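Local structure of arfgap-like finger domain containing protein (Cryptosporidium parvum Iowa II, 2OWA) at residues Q28-R33 against R91-G96; W49-F54 against S64-M69; F54-C59 against K117-S122; K105-V110 against S122-Q127. The protein probably acts, through its zinc-binding ArfGAP domain, as an activator of GTP hydrolysis by ADP-ribosylation factor GTPases. All blocks are in the same frame, centred on the assembly; numbering follows the deposited sequence.

In the fold
Interactions 2 and 3 join the small antiparallel sheet of the ArfGAP domain to helices; interactions 1 and 4 join helix to helix. Interactions 2 and 3 lie closest together, centres about 7 Å apart; they share F54 and sit on the neighbouring strands 49-51 and 56-58, with the zinc ion held partly by C59. In interaction 2 the H66 side chain is about 8 Å from that ion. Interaction 1 lies across the chain's centre from both: R91 bonds to L52 O and S53 O of interaction 2, and G96 N to A55 O of interaction 3. Interaction 4, about 11 Å from interaction 3 between centres, shares S122 with it and lies away from the metal.

Interaction 1 (Q28-R33 against R91-G96); sequences QIVRNR and RMDIGG
R33, just past helix 20-32, reaches across to grip D93, near the end of helix 86-94. Its CB already points toward the partner segment, and CG, anti to the carbonyl carbon (chi1 -67°), starts a chain that stays extended as far as NE. This straight arm spans the gap and leaves the touching to the guanidinium head. NH1 donates to two atoms of the same residue, D93 O at 3.0 Å, where it lies in the carbonyl plane on a lone pair, and D93 OD1 at 3.0 Å. Both bonds are equally bent. NH2 adds a shorter, somewhat straighter bond to D93 OD1, 2.8 Å, from the syn side but 28° out of the carboxylate plane. One oxygen thus accepts from both terminal nitrogens in an end-on salt bridge. The double reach of NH1 is possible because D93 holds its CG beside its own carbonyl carbon (chi1 -166°). The two helices belong to the ArfGAP domain and pack side by side against strand 56-58, V30 and M92 both touching F57, and beyond D93 the chain breaks helix at G95 and starts the next from G96, its N-cap. Water 1 extends the polar seam, accepting from R33 NH1 at 2.9 Å and donating to G95 O at 3.3 Å. Beneath the head, V30 CG2 lies 3.9 Å from the guanidinium plane of R33, over its centre, while V30 CG1 rests 4.1 Å from M92 O.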
# COMPACT_ATOMS: atom_id res chain seq x y z
N GLN A 28 -7.65 -10.57 3.73
CA GLN A 28 -7.53 -11.25 5.00
C GLN A 28 -6.20 -12.00 5.07
O GLN A 28 -5.48 -11.95 6.08
CB GLN A 28 -8.71 -12.20 5.17
CG GLN A 28 -9.96 -11.53 5.69
CD GLN A 28 -11.24 -12.29 5.31
OE1 GLN A 28 -11.21 -13.51 5.08
NE2 GLN A 28 -12.35 -11.57 5.23
N ILE A 29 -5.83 -12.64 3.97
CA ILE A 29 -4.54 -13.30 3.87
C ILE A 29 -3.40 -12.32 3.81
O ILE A 29 -2.45 -12.42 4.58
CB ILE A 29 -4.46 -14.19 2.62
CG1 ILE A 29 -5.53 -15.29 2.67
CG2 ILE A 29 -3.06 -14.77 2.47
CD1 ILE A 29 -5.56 -16.01 3.96
N VAL A 30 -3.48 -11.38 2.88
CA VAL A 30 -2.33 -10.51 2.65
C VAL A 30 -2.05 -9.63 3.89
O VAL A 30 -0.92 -9.39 4.22
CB VAL A 30 -2.48 -9.74 1.32
CG1 VAL A 30 -1.40 -8.69 1.19
CG2 VAL A 30 -2.40 -10.75 0.15
N ARG A 31 -3.09 -9.22 4.62
CA ARG A 31 -2.92 -8.44 5.87
C ARG A 31 -2.29 -9.24 6.99
O ARG A 31 -1.67 -8.66 7.87
CB ARG A 31 -4.27 -7.88 6.37
CG ARG A 31 -4.64 -6.54 5.79
CD ARG A 31 -5.88 -5.91 6.51
NE ARG A 31 -6.91 -6.88 6.91
CZ ARG A 31 -8.10 -7.07 6.31
NH1 ARG A 31 -8.46 -6.38 5.22
NH2 ARG A 31 -8.93 -7.98 6.80
N ASN A 32 -2.48 -10.57 6.96
CA ASN A 32 -1.96 -11.46 7.98
C ASN A 32 -0.47 -11.76 7.78
O ASN A 32 0.17 -12.27 8.71
CB ASN A 32 -2.80 -12.77 8.08
CG ASN A 32 -2.33 -13.73 9.22
OD1 ASN A 32 -1.74 -14.81 8.96
ND2 ASN A 32 -2.58 -13.33 10.47
N ARG A 33 0.08 -11.46 6.60
CA ARG A 33 1.56 -11.53 6.38
C ARG A 33 2.22 -10.67 7.44
O ARG A 33 1.79 -9.54 7.66
CB ARG A 33 1.97 -11.06 4.98
CG ARG A 33 1.48 -11.98 3.91
CD ARG A 33 1.99 -11.66 2.53
NE ARG A 33 1.32 -12.50 1.53
CZ ARG A 33 1.28 -12.29 0.21
NH1 ARG A 33 1.87 -11.24 -0.35
NH2 ARG A 33 0.65 -13.16 -0.57
N ARG A 91 -1.05 -6.01 -7.29
CA ARG A 91 -0.08 -5.00 -6.87
C ARG A 91 0.18 -5.09 -5.37
O ARG A 91 1.32 -5.09 -4.95
CB ARG A 91 -0.51 -3.56 -7.26
CG ARG A 91 0.48 -2.50 -6.77
CD ARG A 91 0.04 -1.10 -7.16
NE ARG A 91 1.09 -0.09 -7.02
CZ ARG A 91 1.91 0.28 -8.01
NH1 ARG A 91 1.80 -0.28 -9.21
NH2 ARG A 91 2.82 1.22 -7.82
N MET A 92 -0.89 -5.19 -4.58
CA MET A 92 -0.76 -5.38 -3.15
C MET A 92 -0.04 -6.70 -2.79
O MET A 92 0.68 -6.77 -1.81
CB MET A 92 -2.15 -5.33 -2.50
CG MET A 92 -2.80 -3.93 -2.47
SD MET A 92 -1.78 -2.54 -1.94
CE MET A 92 -1.42 -2.98 -0.25
N ASP A 93 -0.24 -7.71 -3.63
CA ASP A 93 0.28 -9.04 -3.42
C ASP A 93 1.79 -9.05 -3.64
O ASP A 93 2.53 -9.63 -2.82
CB ASP A 93 -0.41 -10.03 -4.37
CG ASP A 93 -0.18 -11.50 -3.98
OD1 ASP A 93 0.55 -11.78 -2.99
OD2 ASP A 93 -0.74 -12.39 -4.68
N ILE A 94 2.26 -8.38 -4.70
CA ILE A 94 3.72 -8.33 -4.97
C ILE A 94 4.47 -7.28 -4.15
O ILE A 94 5.72 -7.32 -4.07
CB ILE A 94 4.05 -8.17 -6.48
CG1 ILE A 94 3.49 -6.86 -7.04
CG2 ILE A 94 3.54 -9.36 -7.29
CD1 ILE A 94 4.49 -5.81 -7.22
N GLY A 95 3.72 -6.35 -3.56
CA GLY A 95 4.28 -5.34 -2.69
C GLY A 95 4.27 -5.77 -1.22
O GLY A 95 4.81 -6.82 -0.86
N GLY A 96 3.65 -4.97 -0.38
CA GLY A 96 3.62 -5.26 1.05
C GLY A 96 4.55 -4.35 1.82
O GLY A 96 5.47 -3.74 1.24
O HOH W 1 4.04 -9.56 0.72

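Interaction 2 (W49-F54 against S64-M69); sequences WLSLSF and SDHRKM
A cation-pi contact between W49 and R67 joins the first strand of the sheet, 49-51, to helix 60-67, which starts just after C59 and carries C62, both zinc ligands. R67 CZ stands 4.3 Å from the centroid of the six-membered ring of W49, 24° off the ring normal, so the charge lies over the face. The guanidinium is tilted, its plane 56° from that of the indole; the modelled approach of NH1 to the ring is too close to be trusted in detail. A bend at chi3 (-63°) turns the head back beside its own helix, and S64 N lies 3.4 Å above its plane, toward the rim. R67 occupies the arginine position of the CX2CX16CX2CX4R signature of ArfGAP zinc fingers, five residues after C62. One residue earlier, the CB of H66 points toward the strand, and S51 CB comes obliquely within 4.2 Å of H66 ND1. Their polar ends meet through a third residue: S51 OG and H66 ND1 each hydrogen-bond S74 OG. The other imidazole nitrogen, NE2, is held by D41 OD2, and bonds at both nitrogens, to S74 and D41, fix the rotation of the ring.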
# COMPACT_ATOMS: atom_id res chain seq x y z
N TRP A 49 -6.05 0.13 6.27
CA TRP A 49 -6.01 1.06 5.15
C TRP A 49 -4.76 0.77 4.32
O TRP A 49 -3.93 -0.06 4.71
CB TRP A 49 -6.06 2.53 5.62
CG TRP A 49 -7.38 2.88 6.12
CD1 TRP A 49 -7.93 2.49 7.32
CD2 TRP A 49 -8.40 3.63 5.44
NE1 TRP A 49 -9.22 2.95 7.42
CE2 TRP A 49 -9.53 3.67 6.30
CE3 TRP A 49 -8.48 4.27 4.19
CZ2 TRP A 49 -10.72 4.35 5.97
CZ3 TRP A 49 -9.68 4.96 3.85
CH2 TRP A 49 -10.78 4.98 4.75
N LEU A 50 -4.66 1.41 3.16
CA LEU A 50 -3.53 1.15 2.28
C LEU A 50 -3.19 2.36 1.35
O LEU A 50 -4.04 3.20 1.08
CB LEU A 50 -3.73 -0.19 1.51
CG LEU A 50 -4.91 -0.35 0.55
CD1 LEU A 50 -4.54 0.27 -0.80
CD2 LEU A 50 -5.23 -1.83 0.37
N SER A 51 -1.93 2.46 0.93
CA SER A 51 -1.60 3.34 -0.21
C SER A 51 -1.30 2.40 -1.37
O SER A 51 -0.34 1.59 -1.29
CB SER A 51 -0.37 4.21 0.09
OG SER A 51 0.03 4.90 -1.09
N LEU A 52 -2.13 2.43 -2.42
CA LEU A 52 -1.88 1.57 -3.56
C LEU A 52 -0.53 1.88 -4.19
O LEU A 52 0.16 0.98 -4.60
CB LEU A 52 -2.97 1.66 -4.63
CG LEU A 52 -4.11 0.67 -4.37
CD1 LEU A 52 -5.34 1.09 -5.18
CD2 LEU A 52 -3.68 -0.83 -4.65
N SER A 53 -0.15 3.17 -4.21
CA SER A 53 1.10 3.66 -4.85
C SER A 53 2.34 2.87 -4.45
O SER A 53 3.12 2.46 -5.29
CB SER A 53 1.33 5.15 -4.49
OG SER A 53 0.11 5.90 -4.63
N PHE A 54 2.50 2.67 -3.15
CA PHE A 54 3.66 1.96 -2.60
C PHE A 54 3.30 0.54 -2.18
O PHE A 54 4.13 -0.18 -1.66
CB PHE A 54 4.22 2.79 -1.44
CG PHE A 54 4.37 4.23 -1.80
CD1 PHE A 54 5.34 4.64 -2.73
CD2 PHE A 54 3.52 5.18 -1.24
CE1 PHE A 54 5.46 5.99 -3.09
CE2 PHE A 54 3.63 6.51 -1.59
CZ PHE A 54 4.60 6.92 -2.50
N SER A 64 -5.61 9.19 6.94
CA SER A 64 -6.07 10.59 6.85
C SER A 64 -5.00 11.49 6.34
O SER A 64 -5.24 12.25 5.42
CB SER A 64 -6.62 11.14 8.18
OG SER A 64 -7.79 10.44 8.55
N ASP A 65 -3.82 11.44 6.96
CA ASP A 65 -2.66 12.21 6.46
C ASP A 65 -2.38 11.98 4.99
O ASP A 65 -2.18 12.94 4.23
CB ASP A 65 -1.39 11.95 7.28
CG ASP A 65 -1.57 12.31 8.77
OD1 ASP A 65 -2.39 13.19 9.12
OD2 ASP A 65 -0.92 11.64 9.60
N HIS A 66 -2.33 10.71 4.58
CA HIS A 66 -2.14 10.36 3.16
C HIS A 66 -3.24 10.92 2.26
O HIS A 66 -2.97 11.32 1.14
CB HIS A 66 -2.08 8.85 2.97
CG HIS A 66 -0.77 8.25 3.35
ND1 HIS A 66 0.07 7.66 2.43
CD2 HIS A 66 -0.15 8.16 4.55
CE1 HIS A 66 1.15 7.21 3.04
NE2 HIS A 66 1.04 7.51 4.33
N ARG A 67 -4.48 10.93 2.74
CA ARG A 67 -5.62 11.41 1.96
C ARG A 67 -5.54 12.92 1.66
O ARG A 67 -6.13 13.39 0.68
CB ARG A 67 -6.96 11.04 2.64
CG ARG A 67 -7.38 9.56 2.48
CD ARG A 67 -8.82 9.26 2.98
NE ARG A 67 -9.00 9.48 4.42
CZ ARG A 67 -8.87 8.56 5.39
NH1 ARG A 67 -8.55 7.30 5.11
NH2 ARG A 67 -9.05 8.88 6.66
N LYS A 68 -4.82 13.66 2.50
CA LYS A 68 -4.56 15.09 2.27
C LYS A 68 -3.45 15.38 1.26
O LYS A 68 -3.24 16.52 0.90
CB LYS A 68 -4.18 15.79 3.57
CG LYS A 68 -5.17 15.67 4.71
CD LYS A 68 -4.51 16.30 5.96
CE LYS A 68 -5.07 15.71 7.25
NZ LYS A 68 -6.56 15.77 7.26
N MET A 69 -2.71 14.37 0.84
CA MET A 69 -1.57 14.60 -0.04
C MET A 69 -1.93 14.62 -1.53
O MET A 69 -1.26 15.29 -2.31
CB MET A 69 -0.51 13.53 0.20
CG MET A 69 0.04 13.55 1.60
SD MET A 69 1.30 12.31 1.91
CE MET A 69 0.61 10.83 1.29

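Interaction 3 (F54-C59 against K117-S122); sequences FAVFIC and KEYASS. With ZN (zinc ion), chain C.
F54 and V56, from the hairpin between the two cysteine pairs of the zinc finger, meet Y119 and A120 of the short helical turn 118-121 in a buried contact. F54 and Y119 form a T-shaped, edge-to-face pair, with centroids 5.4 Å apart and planes at 73°. The edge of Y119 approaches the face of F54, and its CE1 lies 3.9 Å from F54 CD2. The Y119 ring is swung in toward the sheet by an uncommon first torsion, CG lying between the backbone N and the carbonyl carbon (chi1 71°). A120 meets the far end of the phenylalanine ring, its CB 3.7 Å from F54 CE2 and its CA 3.4 Å from F54 CZ. Further along, V56 CG2 comes to 4.4 Å from Y119 OH. That hydroxyl is satisfied by a hydrogen bond with D41 OD1, while the other oxygen of D41 makes a salt bridge to K117 NZ, so two residues of this segment hold the loop between the first cysteine pair. The helical turn is closed by S122, whose OG donates to Y119 O at 2.7 Å, from the same face of that carbonyl as S122 N. On the hairpin side, A55 and V56 both face S51 in a G1 beta bulge. Strand 56-58 then delivers C59, whose SG binds the zinc ion at 2.3 Å; C39, C42 and C62 complete the four-cysteine site of the ArfGAP zinc finger.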
# COMPACT_ATOMS: atom_id res chain seq x y z
N PHE A 54 2.50 2.67 -3.15
CA PHE A 54 3.66 1.96 -2.60
C PHE A 54 3.30 0.54 -2.18
O PHE A 54 4.13 -0.18 -1.66
CB PHE A 54 4.22 2.79 -1.44
CG PHE A 54 4.37 4.23 -1.80
CD1 PHE A 54 5.34 4.64 -2.73
CD2 PHE A 54 3.52 5.18 -1.24
CE1 PHE A 54 5.46 5.99 -3.09
CE2 PHE A 54 3.63 6.51 -1.59
CZ PHE A 54 4.60 6.92 -2.50
N ALA A 55 2.04 0.15 -2.42
CA ALA A 55 1.51 -1.11 -1.91
C ALA A 55 1.87 -1.31 -0.44
O ALA A 55 2.39 -2.35 -0.05
CB ALA A 55 1.98 -2.30 -2.76
N VAL A 56 1.61 -0.31 0.40
CA VAL A 56 1.82 -0.46 1.83
C VAL A 56 0.47 -0.41 2.57
O VAL A 56 -0.46 0.25 2.12
CB VAL A 56 2.80 0.59 2.40
CG1 VAL A 56 4.26 0.35 1.82
CG2 VAL A 56 2.31 1.99 2.09
N PHE A 57 0.39 -1.11 3.70
CA PHE A 57 -0.75 -1.00 4.64
C PHE A 57 -0.46 -0.01 5.76
O PHE A 57 0.63 -0.03 6.34
CB PHE A 57 -1.08 -2.34 5.26
CG PHE A 57 -1.59 -3.33 4.28
CD1 PHE A 57 -2.94 -3.42 4.01
CD2 PHE A 57 -0.69 -4.17 3.60
CE1 PHE A 57 -3.42 -4.35 3.06
CE2 PHE A 57 -1.14 -5.09 2.67
CZ PHE A 57 -2.51 -5.20 2.41
N ILE A 58 -1.46 0.81 6.07
CA ILE A 58 -1.32 1.95 7.01
C ILE A 58 -2.59 2.03 7.88
O ILE A 58 -3.61 1.54 7.46
CB ILE A 58 -1.11 3.29 6.25
CG1 ILE A 58 -2.22 3.55 5.20
CG2 ILE A 58 0.35 3.35 5.66
CD1 ILE A 58 -2.07 4.89 4.48
N CYS A 59 -2.53 2.68 9.05
CA CYS A 59 -3.66 2.72 9.95
C CYS A 59 -4.63 3.85 9.57
O CYS A 59 -4.34 4.69 8.71
CB CYS A 59 -3.20 2.87 11.42
SG CYS A 59 -2.32 4.44 11.83
N LYS A 117 6.19 10.72 6.17
CA LYS A 117 5.76 10.46 4.79
C LYS A 117 6.66 11.17 3.75
O LYS A 117 6.28 11.33 2.58
CB LYS A 117 4.28 10.83 4.59
CG LYS A 117 3.30 10.13 5.54
CD LYS A 117 2.80 11.06 6.69
CE LYS A 117 1.81 10.34 7.61
NZ LYS A 117 2.42 9.16 8.36
N GLU A 118 7.86 11.56 4.17
CA GLU A 118 8.87 12.07 3.24
C GLU A 118 9.08 11.08 2.10
O GLU A 118 9.19 11.50 0.97
CB GLU A 118 10.19 12.41 3.92
CG GLU A 118 11.33 12.94 2.96
CD GLU A 118 12.64 13.34 3.73
OE1 GLU A 118 12.74 14.47 4.23
OE2 GLU A 118 13.59 12.52 3.81
N TYR A 119 9.07 9.77 2.39
CA TYR A 119 9.21 8.77 1.32
C TYR A 119 8.18 8.94 0.20
O TYR A 119 8.52 8.77 -0.94
CB TYR A 119 9.20 7.32 1.85
CG TYR A 119 7.82 6.89 2.33
CD1 TYR A 119 6.92 6.29 1.48
CD2 TYR A 119 7.44 7.13 3.66
CE1 TYR A 119 5.63 5.90 1.93
CE2 TYR A 119 6.15 6.74 4.14
CZ TYR A 119 5.24 6.14 3.25
OH TYR A 119 3.98 5.74 3.69
N ALA A 120 6.93 9.24 0.55
CA ALA A 120 5.84 9.33 -0.39
C ALA A 120 6.06 10.41 -1.45
O ALA A 120 5.66 10.22 -2.60
CB ALA A 120 4.49 9.57 0.32
N SER A 121 6.66 11.54 -1.06
CA SER A 121 6.82 12.68 -1.99
C SER A 121 8.19 12.68 -2.65
O SER A 121 8.46 13.53 -3.54
CB SER A 121 6.55 14.01 -1.29
OG SER A 121 7.47 14.29 -0.21
N SER A 122 9.05 11.77 -2.20
CA SER A 122 10.44 11.70 -2.65
C SER A 122 10.57 11.12 -4.08
O SER A 122 9.74 10.33 -4.49
CB SER A 122 11.28 10.88 -1.68
OG SER A 122 11.03 9.48 -1.81
ZN ZN C . -0.07 4.74 11.25

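Interaction 4 (K105-V110 against S122-Q127); sequences KQVLGV and SICGRQ
V107 and L108, around the end of helix 97-107, close on C124 in the first turn of helix 123-135. The snug part is small and wholly apolar. V107 CG2 sits 3.8 Å from C124 CB, and L108 CD2 comes to 3.9 Å from C124 SG. Thus the thiol lies in a notch between two branched side chains, with V107 CG2 also 4.1 Å from the sulfur. V107 gets there by placing CG2 between its backbone N and carbonyl carbon, while the other methyl, CG1, turns aside. L108 works in two directions: its CD1 packs against Y119 CB, linking this contact to the helical turn of interaction 3. Outward the joint is loose: V107 is exposed, and no hydrogen bond joins the two segments, though C124 O has a weak one with Y103 OH of helix 97-107. Order on the second segment comes instead from its own start. S122 OG accepts from G125 N at 2.8 Å, with an N-H...O angle of 142°, and S122 O accepts from R126 N at 3.1 Å. After L108, G109 turns the chain out of the helix with positive phi. This is the end of one helix resting on a serine N-capped start of another, within the helical C-terminal part of the ArfGAP domain.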
# COMPACT_ATOMS: atom_id res chain seq x y z
N LYS A 105 14.66 1.57 3.48
CA LYS A 105 15.82 1.55 4.38
C LYS A 105 17.13 1.56 3.58
O LYS A 105 18.10 2.11 4.07
CB LYS A 105 15.82 0.34 5.33
CG LYS A 105 14.67 0.26 6.36
CD LYS A 105 14.83 -1.00 7.23
CE LYS A 105 13.77 -1.10 8.36
NZ LYS A 105 13.65 0.13 9.27
N GLN A 106 17.17 0.94 2.40
CA GLN A 106 18.37 1.00 1.53
C GLN A 106 18.57 2.37 0.87
O GLN A 106 19.67 2.93 0.92
CB GLN A 106 18.39 -0.10 0.45
CG GLN A 106 18.11 -1.52 0.97
CD GLN A 106 18.87 -2.63 0.22
OE1 GLN A 106 19.90 -2.37 -0.44
NE2 GLN A 106 18.37 -3.88 0.33
N VAL A 107 17.51 2.91 0.26
CA VAL A 107 17.64 4.12 -0.53
C VAL A 107 17.51 5.42 0.31
O VAL A 107 18.12 6.45 -0.04
CB VAL A 107 16.73 4.15 -1.80
CG1 VAL A 107 16.94 2.89 -2.65
CG2 VAL A 107 15.30 4.35 -1.45
N LEU A 108 16.74 5.36 1.40
CA LEU A 108 16.64 6.49 2.33
C LEU A 108 17.59 6.36 3.53
O LEU A 108 17.86 7.35 4.23
CB LEU A 108 15.18 6.71 2.75
CG LEU A 108 14.20 7.17 1.65
CD1 LEU A 108 12.81 7.36 2.23
CD2 LEU A 108 14.66 8.45 0.96
N GLY A 109 18.10 5.14 3.75
CA GLY A 109 19.17 4.91 4.75
C GLY A 109 18.73 4.65 6.18
O GLY A 109 17.52 4.45 6.44
N VAL A 110 19.69 4.70 7.11
CA VAL A 110 19.44 4.48 8.56
C VAL A 110 18.40 5.38 9.24
O VAL A 110 17.77 4.97 10.22
CB VAL A 110 20.75 4.44 9.44
CG1 VAL A 110 21.61 3.25 9.09
CG2 VAL A 110 21.57 5.73 9.36
N SER A 122 9.05 11.77 -2.20
CA SER A 122 10.44 11.70 -2.65
C SER A 122 10.57 11.12 -4.08
O SER A 122 9.74 10.33 -4.49
CB SER A 122 11.28 10.88 -1.68
OG SER A 122 11.03 9.48 -1.81
N ILE A 123 11.62 11.50 -4.79
CA ILE A 123 11.96 10.83 -6.05
C ILE A 123 12.17 9.32 -5.90
O ILE A 123 11.82 8.56 -6.82
CB ILE A 123 13.21 11.51 -6.74
CG1 ILE A 123 13.59 10.76 -8.01
CG2 ILE A 123 14.38 11.56 -5.79
CD1 ILE A 123 13.75 11.71 -9.20
N CYS A 124 12.71 8.89 -4.74
CA CYS A 124 12.83 7.47 -4.35
C CYS A 124 11.46 6.80 -4.24
O CYS A 124 11.32 5.64 -4.60
CB CYS A 124 13.55 7.31 -2.99
SG CYS A 124 15.13 8.15 -2.92
N GLY A 125 10.47 7.54 -3.77
CA GLY A 125 9.09 7.05 -3.73
C GLY A 125 8.60 6.79 -5.14
O GLY A 125 8.02 5.73 -5.45
N ARG A 126 8.81 7.78 -6.01
CA ARG A 126 8.40 7.67 -7.42
C ARG A 126 9.05 6.45 -8.08
O ARG A 126 8.36 5.68 -8.70
CB ARG A 126 8.74 8.95 -8.18
CG ARG A 126 8.34 8.93 -9.65
N GLN A 127 10.36 6.29 -7.88
CA GLN A 127 11.13 5.18 -8.35
C GLN A 127 10.64 3.80 -7.88
O GLN A 127 10.55 2.83 -8.66
CB GLN A 127 12.57 5.37 -7.93
CG GLN A 127 13.51 5.54 -9.10
CD GLN A 127 14.65 6.47 -8.78
OE1 GLN A 127 15.28 6.37 -7.73
NE2 GLN A 127 14.93 7.39 -9.69